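Local coordinates for CELL division inhibitor (Pyrococcus furiosus, PDB 1G3Q), which probably binds and hydrolyses ATP as a MinD-type cell division inhibitor, and is captured here with ADP and magnesium, at residues K16-A21 with K224-L229; N22-L27 with R32-V37; T76-V81 with A213-P218. One frame throughout, in Å; residues are numbered along the deposited sequence.

Contact 1. Residues K16-A21 with K224-L229; sequences KTTVTA and KAFVKL. With MG (magnesium ion), chain B; ADP (adenosine-5'-diphosphate), chain C.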
loop_
_atom_site.group_PDB
_atom_site.type_symbol
_atom_site.label_atom_id
_atom_site.label_comp_id
_atom_site.label_asym_id
_atom_site.label_seq_id
_atom_site.Cartn_x
_atom_site.Cartn_y
_atom_site.Cartn_z
ATOM N N LYS A 16 0.818 3.228 5.187
ATOM C CA LYS A 16 0.287 2.572 3.995
ATOM C C LYS A 16 1.042 2.910 2.711
ATOM O O LYS A 16 1.426 2.018 1.952
ATOM C CB LYS A 16 -1.202 2.904 3.835
ATOM C CG LYS A 16 -2.074 2.283 4.920
ATOM C CD LYS A 16 -3.546 2.664 4.785
ATOM C CE LYS A 16 -3.818 4.088 5.257
ATOM N NZ LYS A 16 -3.240 5.125 4.358
ATOM N N THR A 17 1.254 4.194 2.454
ATOM C CA THR A 17 1.969 4.576 1.244
ATOM C C THR A 17 3.412 4.095 1.296
ATOM O O THR A 17 3.949 3.612 0.294
ATOM C CB THR A 17 1.918 6.098 1.036
ATOM O OG1 THR A 17 0.558 6.480 0.827
ATOM C CG2 THR A 17 2.728 6.510 -0.197
ATOM N N THR A 18 4.026 4.208 2.472
ATOM C CA THR A 18 5.407 3.778 2.672
ATOM C C THR A 18 5.555 2.272 2.436
ATOM O O THR A 18 6.503 1.823 1.784
ATOM C CB THR A 18 5.892 4.113 4.096
ATOM O OG1 THR A 18 5.859 5.534 4.294
ATOM C CG2 THR A 18 7.314 3.616 4.311
ATOM N N VAL A 19 4.622 1.490 2.971
ATOM C CA VAL A 19 4.668 0.046 2.783
ATOM C C VAL A 19 4.410 -0.279 1.312
ATOM O O VAL A 19 5.111 -1.097 0.723
ATOM C CB VAL A 19 3.623 -0.667 3.674
ATOM C CG1 VAL A 19 3.519 -2.144 3.303
ATOM C CG2 VAL A 19 4.032 -0.537 5.129
ATOM N N THR A 20 3.416 0.372 0.713
ATOM C CA THR A 20 3.107 0.129 -0.694
ATOM C C THR A 20 4.339 0.369 -1.569
ATOM O O THR A 20 4.715 -0.483 -2.375
ATOM C CB THR A 20 1.980 1.053 -1.206
ATOM O OG1 THR A 20 0.791 0.851 -0.428
ATOM C CG2 THR A 20 1.678 0.747 -2.668
ATOM N N ALA A 21 4.952 1.539 -1.413
ATOM C CA ALA A 21 6.130 1.908 -2.194
ATOM C C ALA A 21 7.335 0.990 -1.971
ATOM O O ALA A 21 7.928 0.501 -2.933
ATOM C CB ALA A 21 6.518 3.357 -1.897
ATOM N N LYS A 224 16.138 -3.430 5.153
ATOM C CA LYS A 224 16.234 -4.870 5.362
ATOM C C LYS A 224 14.914 -5.504 5.803
ATOM O O LYS A 224 14.592 -6.613 5.384
ATOM C CB LYS A 224 17.351 -5.172 6.365
ATOM C CG LYS A 224 18.742 -4.918 5.788
ATOM C CD LYS A 224 19.836 -4.974 6.848
ATOM C CE LYS A 224 21.210 -4.827 6.201
ATOM N NZ LYS A 224 22.316 -4.683 7.196
ATOM N N ALA A 225 14.148 -4.805 6.638
ATOM C CA ALA A 225 12.866 -5.334 7.093
ATOM C C ALA A 225 11.897 -5.454 5.914
ATOM O O ALA A 225 11.145 -6.427 5.816
ATOM C CB ALA A 225 12.278 -4.439 8.176
ATOM N N PHE A 226 11.916 -4.474 5.013
ATOM C CA PHE A 226 11.030 -4.527 3.854
ATOM C C PHE A 226 11.409 -5.647 2.888
ATOM O O PHE A 226 10.538 -6.233 2.241
ATOM C CB PHE A 226 11.008 -3.179 3.122
ATOM C CG PHE A 226 10.023 -2.201 3.698
ATOM C CD1 PHE A 226 10.447 -0.989 4.229
ATOM C CD2 PHE A 226 8.664 -2.505 3.722
ATOM C CE1 PHE A 226 9.533 -0.090 4.777
ATOM C CE2 PHE A 226 7.739 -1.617 4.268
ATOM C CZ PHE A 226 8.176 -0.404 4.798
ATOM N N VAL A 227 12.703 -5.938 2.782
ATOM C CA VAL A 227 13.151 -7.015 1.906
ATOM C C VAL A 227 12.595 -8.328 2.457
ATOM O O VAL A 227 12.126 -9.174 1.698
ATOM C CB VAL A 227 14.694 -7.096 1.837
ATOM C CG1 VAL A 227 15.119 -8.346 1.073
ATOM C CG2 VAL A 227 15.249 -5.856 1.138
ATOM N N LYS A 228 12.640 -8.483 3.780
ATOM C CA LYS A 228 12.118 -9.685 4.426
ATOM C C LYS A 228 10.607 -9.767 4.240
ATOM O O LYS A 228 10.064 -10.848 4.015
ATOM C CB LYS A 228 12.461 -9.695 5.919
ATOM C CG LYS A 228 13.944 -9.885 6.203
ATOM C CD LYS A 228 14.213 -10.073 7.688
ATOM C CE LYS A 228 15.702 -10.283 7.954
ATOM N NZ LYS A 228 15.988 -10.581 9.392
ATOM N N LEU A 229 9.929 -8.625 4.328
ATOM C CA LEU A 229 8.483 -8.604 4.135
ATOM C C LEU A 229 8.147 -9.105 2.732
ATOM O O LEU A 229 7.221 -9.898 2.552
ATOM C CB LEU A 229 7.921 -7.187 4.308
ATOM C CG LEU A 229 6.418 -7.087 3.992
ATOM C CD1 LEU A 229 5.629 -7.918 5.006
ATOM C CD2 LEU A 229 5.956 -5.637 4.026
HETATM MG MG MG B . -0.720 7.469 2.247
HETATM P PB ADP C . -0.084 6.764 5.444
HETATM O O1B ADP C . -0.906 7.929 5.696
HETATM O O2B ADP C . -0.543 5.639 6.274
HETATM O O3B ADP C . 0.052 6.282 3.865
HETATM P PA ADP C . 2.688 7.264 5.177
HETATM O O1A ADP C . 2.715 8.378 4.294
HETATM O O2A ADP C . 3.096 6.028 4.562
HETATM O O3A ADP C . 1.364 7.076 5.893
HETATM O "O5'" ADP C . 3.666 7.582 6.273
HETATM C "C5'" ADP C . 3.575 8.785 7.130
HETATM C "C4'" ADP C . 4.907 9.397 7.371
HETATM O "O4'" ADP C . 5.696 8.611 8.311
HETATM C "C3'" ADP C . 5.781 9.511 6.162
HETATM O "O3'" ADP C . 6.383 10.801 6.102
HETATM C "C2'" ADP C . 6.844 8.463 6.293
HETATM O "O2'" ADP C . 8.112 8.788 5.727
HETATM C "C1'" ADP C . 6.980 8.238 7.738
HETATM N N9 ADP C . 7.166 6.810 8.119
HETATM C C8 ADP C . 6.406 5.656 7.872
HETATM N N7 ADP C . 6.882 4.550 8.367
HETATM C C5 ADP C . 8.037 4.959 8.993
HETATM C C6 ADP C . 9.031 4.251 9.727
HETATM N N6 ADP C . 8.918 2.934 9.899
HETATM N N1 ADP C . 10.109 4.972 10.247
HETATM C C2 ADP C . 10.203 6.324 10.055
HETATM N N3 ADP C . 9.303 7.072 9.371
HETATM C C4 ADP C . 8.240 6.336 8.862
HETATM O O HOH W 1 -2.468 5.837 1.835
HETATM O O HOH W 2 0.834 9.270 2.518
HETATM O O HOH W 3 -2.364 8.810 3.559
HETATM O O HOH W 4 -1.608 8.725 0.447
#
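The helix that leaves the P-loop starts at Lys16, and Thr18 and Val19 on its first turn meet Phe226 of the C-terminal helix 221-235. The two short helical segments cross at -68° with their axes 11.4 Å apart, so it is chiefly the Phe226 ring that spans the distance. Phe226 reaches over: its CE2 comes 3.8 Å from Val19 CA, and Val19 CG2 lies in the plane of the ring at its edge. Next to it, Val19 CG1 lies loosely beside Leu229 CD2, 4.3 Å away, while Thr18 CG2 stands 4.1 Å from Phe226 CZ. Thr18 thus works on two fronts. With chi1 at -62°, OG1 sits beside the backbone N and CG2 is turned to the aromatic ring; OG1 donates to ADP O2A at 2.8 Å and Thr18 N grips the same oxygen.

The beta-phosphate is held from the backbone as well, Thr17 N giving a nearly straight bond of 2.8 Å to ADP O3B and Lys16 N one of 3.0 Å to ADP O2B. The Lys16 chain folds back at its last two torsions, bringing NZ to a weak bond with O2B, to the carbonyl of Cys119 and, at 2.7 Å, to a metal-bound water. Replacing Lys16 with an alanine would probably leave O2B, that water and Cys119 O without this donor. Thr17 OG1, ADP O3B and four waters make up the six ligands of the magnesium, and Asp118 hydrogen-bonds Thr17 OG1 from the second shell. Backbone amides and a lysine wrapped round the phosphates, with a threonine on the metal, are the Walker A arrangement of P-loop NTPases, here in the deviant form of the MinD family.

Contact 2. Residues N22-L27 with R32-V37; sequences NLSVAL and RKVLAV
Arg32 N donates to Leu27 O at 3.1 Å, the one hydrogen bond between residues 22-27 and 32-37. It is fairly straight at the hydrogen (156°), although the donor is tilted 28° from the carbonyl plane. Arg32 CB and CG lie against the same oxygen, CB at 3.5 Å. The arginine chain then bends at its second torsion, and the guanidinium ends up beside helix 221-235, where NE forms a salt bridge with Glu234.

Further along, the strand runs almost exactly against the helix direction, at 172°, with the axes 8.6 Å apart. This is the returning half of a beta-alpha-beta crossover: strand 3-8 leads into helix 16-29, which packs on the sheet before the chain enters the parallel strand 34-38, with strand 114-118 lying between the two.

Val34 and Ala36, two apart on the strand, both point their CB at the helix. Ser24 fits against the pair: its OG, anti to the carbonyl carbon and beside the backbone N, lies 3.6 Å from Ala36 CB and 3.7 Å from Val34 CG1. That hydroxyl is buried among methyl groups, but its hydrogen bond to Thr20 O one turn back satisfies it. The other Val34 methyl, CG2, lies 3.8 Å from Leu27 CB, one turn on from Ser24, and packs beside Ser24 O.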
loop_
_atom_site.group_PDB
_atom_site.type_symbol
_atom_site.label_atom_id
_atom_site.label_comp_id
_atom_site.label_asym_id
_atom_site.label_seq_id
_atom_site.Cartn_x
_atom_site.Cartn_y
_atom_site.Cartn_z
ATOM N N ASN A 22 7.705 0.757 -0.714
ATOM C CA ASN A 22 8.853 -0.102 -0.433
ATOM C C ASN A 22 8.629 -1.559 -0.832
ATOM O O ASN A 22 9.528 -2.198 -1.379
ATOM C CB ASN A 22 9.247 -0.022 1.045
ATOM C CG ASN A 22 10.007 1.254 1.377
ATOM O OD1 ASN A 22 9.410 2.288 1.686
ATOM N ND2 ASN A 22 11.328 1.191 1.293
ATOM N N LEU A 23 7.436 -2.084 -0.563
ATOM C CA LEU A 23 7.135 -3.466 -0.926
ATOM C C LEU A 23 7.170 -3.612 -2.449
ATOM O O LEU A 23 7.667 -4.608 -2.975
ATOM C CB LEU A 23 5.759 -3.877 -0.382
ATOM C CG LEU A 23 5.310 -5.320 -0.649
ATOM C CD1 LEU A 23 6.359 -6.301 -0.124
ATOM C CD2 LEU A 23 3.962 -5.558 0.027
ATOM N N SER A 24 6.648 -2.613 -3.158
ATOM C CA SER A 24 6.650 -2.643 -4.618
ATOM C C SER A 24 8.068 -2.777 -5.163
ATOM O O SER A 24 8.342 -3.626 -6.020
ATOM C CB SER A 24 6.029 -1.365 -5.192
ATOM O OG SER A 24 4.636 -1.306 -4.956
ATOM N N VAL A 25 8.964 -1.924 -4.674
ATOM C CA VAL A 25 10.347 -1.935 -5.126
ATOM C C VAL A 25 11.059 -3.226 -4.722
ATOM O O VAL A 25 11.823 -3.787 -5.510
ATOM C CB VAL A 25 11.124 -0.711 -4.576
ATOM C CG1 VAL A 25 12.567 -0.745 -5.064
ATOM C CG2 VAL A 25 10.455 0.585 -5.046
ATOM N N ALA A 26 10.809 -3.694 -3.502
ATOM C CA ALA A 26 11.425 -4.929 -3.028
ATOM C C ALA A 26 11.006 -6.098 -3.923
ATOM O O ALA A 26 11.845 -6.886 -4.363
ATOM C CB ALA A 26 11.021 -5.201 -1.580
ATOM N N LEU A 27 9.709 -6.210 -4.196
ATOM C CA LEU A 27 9.208 -7.285 -5.050
ATOM C C LEU A 27 9.724 -7.133 -6.479
ATOM O O LEU A 27 10.077 -8.121 -7.136
ATOM C CB LEU A 27 7.674 -7.300 -5.045
ATOM C CG LEU A 27 6.982 -7.786 -3.766
ATOM C CD1 LEU A 27 5.489 -7.508 -3.859
ATOM C CD2 LEU A 27 7.239 -9.284 -3.573
ATOM N N ARG A 32 9.651 -9.675 -9.803
ATOM C CA ARG A 32 8.202 -9.708 -9.983
ATOM C C ARG A 32 7.711 -8.408 -10.618
ATOM O O ARG A 32 8.199 -7.329 -10.278
ATOM C CB ARG A 32 7.502 -9.910 -8.634
ATOM C CG ARG A 32 8.102 -11.020 -7.777
ATOM C CD ARG A 32 8.052 -12.375 -8.475
ATOM N NE ARG A 32 8.818 -13.383 -7.744
ATOM C CZ ARG A 32 8.868 -14.672 -8.069
ATOM N NH1 ARG A 32 9.596 -15.513 -7.342
ATOM N NH2 ARG A 32 8.185 -15.126 -9.113
ATOM N N LYS A 33 6.754 -8.512 -11.535
ATOM C CA LYS A 33 6.205 -7.331 -12.200
ATOM C C LYS A 33 5.130 -6.742 -11.296
ATOM O O LYS A 33 4.106 -7.379 -11.034
ATOM C CB LYS A 33 5.613 -7.707 -13.560
ATOM C CG LYS A 33 5.189 -6.512 -14.403
ATOM C CD LYS A 33 4.651 -6.953 -15.759
ATOM C CE LYS A 33 4.121 -5.775 -16.560
ATOM N NZ LYS A 33 3.485 -6.215 -17.840
ATOM N N VAL A 34 5.363 -5.518 -10.834
ATOM C CA VAL A 34 4.451 -4.857 -9.906
ATOM C C VAL A 34 3.771 -3.581 -10.399
ATOM O O VAL A 34 4.368 -2.779 -11.115
ATOM C CB VAL A 34 5.197 -4.482 -8.608
ATOM C CG1 VAL A 34 4.226 -3.918 -7.587
ATOM C CG2 VAL A 34 5.938 -5.694 -8.055
ATOM N N LEU A 35 2.515 -3.408 -9.999
ATOM C CA LEU A 35 1.763 -2.198 -10.315
ATOM C C LEU A 35 1.371 -1.600 -8.969
ATOM O O LEU A 35 0.612 -2.209 -8.207
ATOM C CB LEU A 35 0.488 -2.488 -11.114
ATOM C CG LEU A 35 -0.343 -1.208 -11.328
ATOM C CD1 LEU A 35 0.443 -0.223 -12.198
ATOM C CD2 LEU A 35 -1.681 -1.535 -11.975
ATOM N N ALA A 36 1.913 -0.428 -8.663
ATOM C CA ALA A 36 1.593 0.253 -7.414
ATOM C C ALA A 36 0.429 1.185 -7.740
ATOM O O ALA A 36 0.559 2.077 -8.576
ATOM C CB ALA A 36 2.800 1.049 -6.923
ATOM N N VAL A 37 -0.706 0.969 -7.085
ATOM C CA VAL A 37 -1.899 1.767 -7.338
ATOM C C VAL A 37 -2.200 2.757 -6.212
ATOM O O VAL A 37 -2.263 2.380 -5.044
ATOM C CB VAL A 37 -3.130 0.847 -7.528
ATOM C CG1 VAL A 37 -4.378 1.678 -7.784
ATOM C CG2 VAL A 37 -2.886 -0.117 -8.692
#

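Contact 3. Residues T76-V81 with A213-P218; sequences TQFDNV and AVKYKP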
loop_
_atom_site.group_PDB
_atom_site.type_symbol
_atom_site.label_atom_id
_atom_site.label_comp_id
_atom_site.label_asym_id
_atom_site.label_seq_id
_atom_site.Cartn_x
_atom_site.Cartn_y
_atom_site.Cartn_z
ATOM N N THR A 76 8.496 3.552 -13.741
ATOM C CA THR A 76 9.128 4.211 -12.607
ATOM C C THR A 76 10.603 3.918 -12.855
ATOM O O THR A 76 10.933 3.142 -13.754
ATOM C CB THR A 76 8.730 3.607 -11.245
ATOM O OG1 THR A 76 9.324 2.311 -11.107
ATOM C CG2 THR A 76 7.216 3.499 -11.126
ATOM N N GLN A 77 11.486 4.525 -12.075
ATOM C CA GLN A 77 12.914 4.299 -12.250
ATOM C C GLN A 77 13.330 2.943 -11.681
ATOM O O GLN A 77 14.501 2.581 -11.720
ATOM C CB GLN A 77 13.699 5.404 -11.547
ATOM C CG GLN A 77 13.627 5.323 -10.031
ATOM C CD GLN A 77 14.007 6.626 -9.365
ATOM O OE1 GLN A 77 13.218 7.576 -9.336
ATOM N NE2 GLN A 77 15.220 6.686 -8.837
ATOM N N PHE A 78 12.366 2.192 -11.160
ATOM C CA PHE A 78 12.655 0.898 -10.559
ATOM C C PHE A 78 12.289 -0.277 -11.455
ATOM O O PHE A 78 11.226 -0.292 -12.090
ATOM C CB PHE A 78 11.927 0.797 -9.217
ATOM C CG PHE A 78 12.157 1.989 -8.334
ATOM C CD1 PHE A 78 13.383 2.179 -7.709
ATOM C CD2 PHE A 78 11.178 2.965 -8.194
ATOM C CE1 PHE A 78 13.635 3.324 -6.961
ATOM C CE2 PHE A 78 11.419 4.118 -7.447
ATOM C CZ PHE A 78 12.647 4.298 -6.832
ATOM N N ASP A 79 13.190 -1.255 -11.503
ATOM C CA ASP A 79 12.992 -2.447 -12.317
ATOM C C ASP A 79 11.710 -3.177 -11.977
ATOM O O ASP A 79 11.469 -3.513 -10.817
ATOM C CB ASP A 79 14.153 -3.434 -12.138
ATOM C CG ASP A 79 15.428 -2.964 -12.797
ATOM O OD1 ASP A 79 15.387 -1.961 -13.537
ATOM O OD2 ASP A 79 16.471 -3.611 -12.579
ATOM N N ASN A 80 10.901 -3.417 -13.003
ATOM C CA ASN A 80 9.648 -4.152 -12.872
ATOM C C ASN A 80 8.563 -3.463 -12.051
ATOM O O ASN A 80 7.575 -4.094 -11.669
ATOM C CB ASN A 80 9.931 -5.539 -12.286
ATOM C CG ASN A 80 11.005 -6.287 -13.058
ATOM O OD1 ASN A 80 10.920 -6.430 -14.277
ATOM N ND2 ASN A 80 12.025 -6.765 -12.348
ATOM N N VAL A 81 8.730 -2.173 -11.791
ATOM C CA VAL A 81 7.736 -1.445 -11.012
ATOM C C VAL A 81 7.039 -0.367 -11.833
ATOM O O VAL A 81 7.678 0.516 -12.405
ATOM C CB VAL A 81 8.370 -0.794 -9.765
ATOM C CG1 VAL A 81 7.308 -0.032 -8.975
ATOM C CG2 VAL A 81 9.005 -1.864 -8.894
ATOM N N ALA A 213 13.308 3.768 0.744
ATOM C CA ALA A 213 14.483 3.381 1.510
ATOM C C ALA A 213 15.025 2.003 1.156
ATOM O O ALA A 213 16.236 1.783 1.196
ATOM C CB ALA A 213 14.175 3.450 3.001
ATOM N N VAL A 214 14.143 1.074 0.799
ATOM C CA VAL A 214 14.591 -0.272 0.471
ATOM C C VAL A 214 15.682 -0.224 -0.594
ATOM O O VAL A 214 16.583 -1.060 -0.595
ATOM C CB VAL A 214 13.409 -1.175 0.004
ATOM C CG1 VAL A 214 12.870 -0.701 -1.331
ATOM C CG2 VAL A 214 13.866 -2.625 -0.084
ATOM N N LYS A 215 15.618 0.765 -1.485
ATOM C CA LYS A 215 16.637 0.888 -2.520
ATOM C C LYS A 215 17.606 2.040 -2.256
ATOM O O LYS A 215 18.811 1.897 -2.451
ATOM C CB LYS A 215 16.001 1.075 -3.901
ATOM C CG LYS A 215 17.014 0.922 -5.038
ATOM C CD LYS A 215 16.365 1.043 -6.410
ATOM C CE LYS A 215 17.399 0.864 -7.506
ATOM N NZ LYS A 215 16.825 1.065 -8.863
ATOM N N TYR A 216 17.079 3.176 -1.808
ATOM C CA TYR A 216 17.899 4.356 -1.541
ATOM C C TYR A 216 18.975 4.087 -0.483
ATOM O O TYR A 216 20.137 4.435 -0.677
ATOM C CB TYR A 216 16.993 5.523 -1.114
ATOM C CG TYR A 216 17.667 6.886 -1.077
ATOM C CD1 TYR A 216 18.468 7.327 -2.131
ATOM C CD2 TYR A 216 17.459 7.752 -0.005
ATOM C CE1 TYR A 216 19.045 8.611 -2.112
ATOM C CE2 TYR A 216 18.027 9.026 0.022
ATOM C CZ TYR A 216 18.818 9.447 -1.031
ATOM O OH TYR A 216 19.396 10.699 -0.984
ATOM N N LYS A 217 18.590 3.473 0.635
ATOM C CA LYS A 217 19.544 3.151 1.702
ATOM C C LYS A 217 19.358 1.671 2.040
ATOM O O LYS A 217 18.785 1.315 3.073
ATOM C CB LYS A 217 19.286 4.049 2.918
ATOM C CG LYS A 217 19.371 5.540 2.571
ATOM C CD LYS A 217 19.225 6.456 3.783
ATOM C CE LYS A 217 20.394 6.297 4.740
ATOM N NZ LYS A 217 20.394 7.357 5.783
ATOM N N PRO A 218 19.868 0.789 1.166
ATOM C CA PRO A 218 19.797 -0.670 1.266
ATOM C C PRO A 218 20.335 -1.376 2.512
ATOM O O PRO A 218 19.991 -2.531 2.749
ATOM C CB PRO A 218 20.495 -1.130 -0.013
ATOM C CG PRO A 218 21.529 -0.093 -0.205
ATOM C CD PRO A 218 20.765 1.181 0.061
HETATM O O HOH W 5 15.284 -1.303 -9.340
#
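Phe78 and Lys215, whose CA atoms stand 9.0 Å apart, face each other from a tight turn and a single helical turn. On one side, Phe78 to Val81 forms a type II beta turn, closed by Val81 N to Phe78 O at 3.1 Å, with Asn80 in the positive-phi third position. Thr76 braces the turn: its OG1 accepts from Phe78 N at 3.0 Å, an ST turn, and donates to Val81 O at 2.8 Å. On the other side, helix 213-216 is hardly longer than one turn and ends where Lys217 leaves helical geometry.

Across this distance the contact is made by side chains. Lys215 has CG anti to its backbone nitrogen (chi1 -168°) and is extended from there on, which carries its methylene chain past the Phe78 ring. CD arrives at the ring edge, near the plane, 3.4 Å from Phe78 CD1, a tight carbon-to-carbon contact. One face of that ring lies under CG of the adjacent Gln77, over its centre, while Val25 of helix 16-29, Ile211 and Pro212 also pack against Phe78, so the aromatic group is buried although its lysine neighbour is exposed.

Beyond the ring, Lys215 NZ donates to a water at 2.9 Å, and the same water accepts from Asp79 N at 3.0 Å. Both segments therefore give a hydrogen to one oxygen. Asp79 OD1 stays 5.8 Å from NZ, too far for a salt bridge, though its charge may still favour the ammonium group electrostatically. The chemistry implies an amphipathic use of the lysine: its aliphatic part borders a buried ring, and its charged end is tied to the turn through water.

Contacts 1 and 2 share helix 16-29, their centres about 10 Å apart; the nucleotide is held at the start of that helix, and the side chain of Ser24 in contact 2 is about 12 Å from ADP. Phe226 joins them directly, its CG lying 3.5 Å from Asn22 CB. Contact 3 sits farther toward the surface. It meets contact 2, with centres about 9 Å apart, through a probable hydrogen bond from Val34 N to Asn80 O of 2.8 Å, and meets contact 1 where Val227 CG2 packs 3.7 Å from Val214 CG2. Along the chain, contacts 2 and 3 lie one after the other inside the long loop that contact 1 closes.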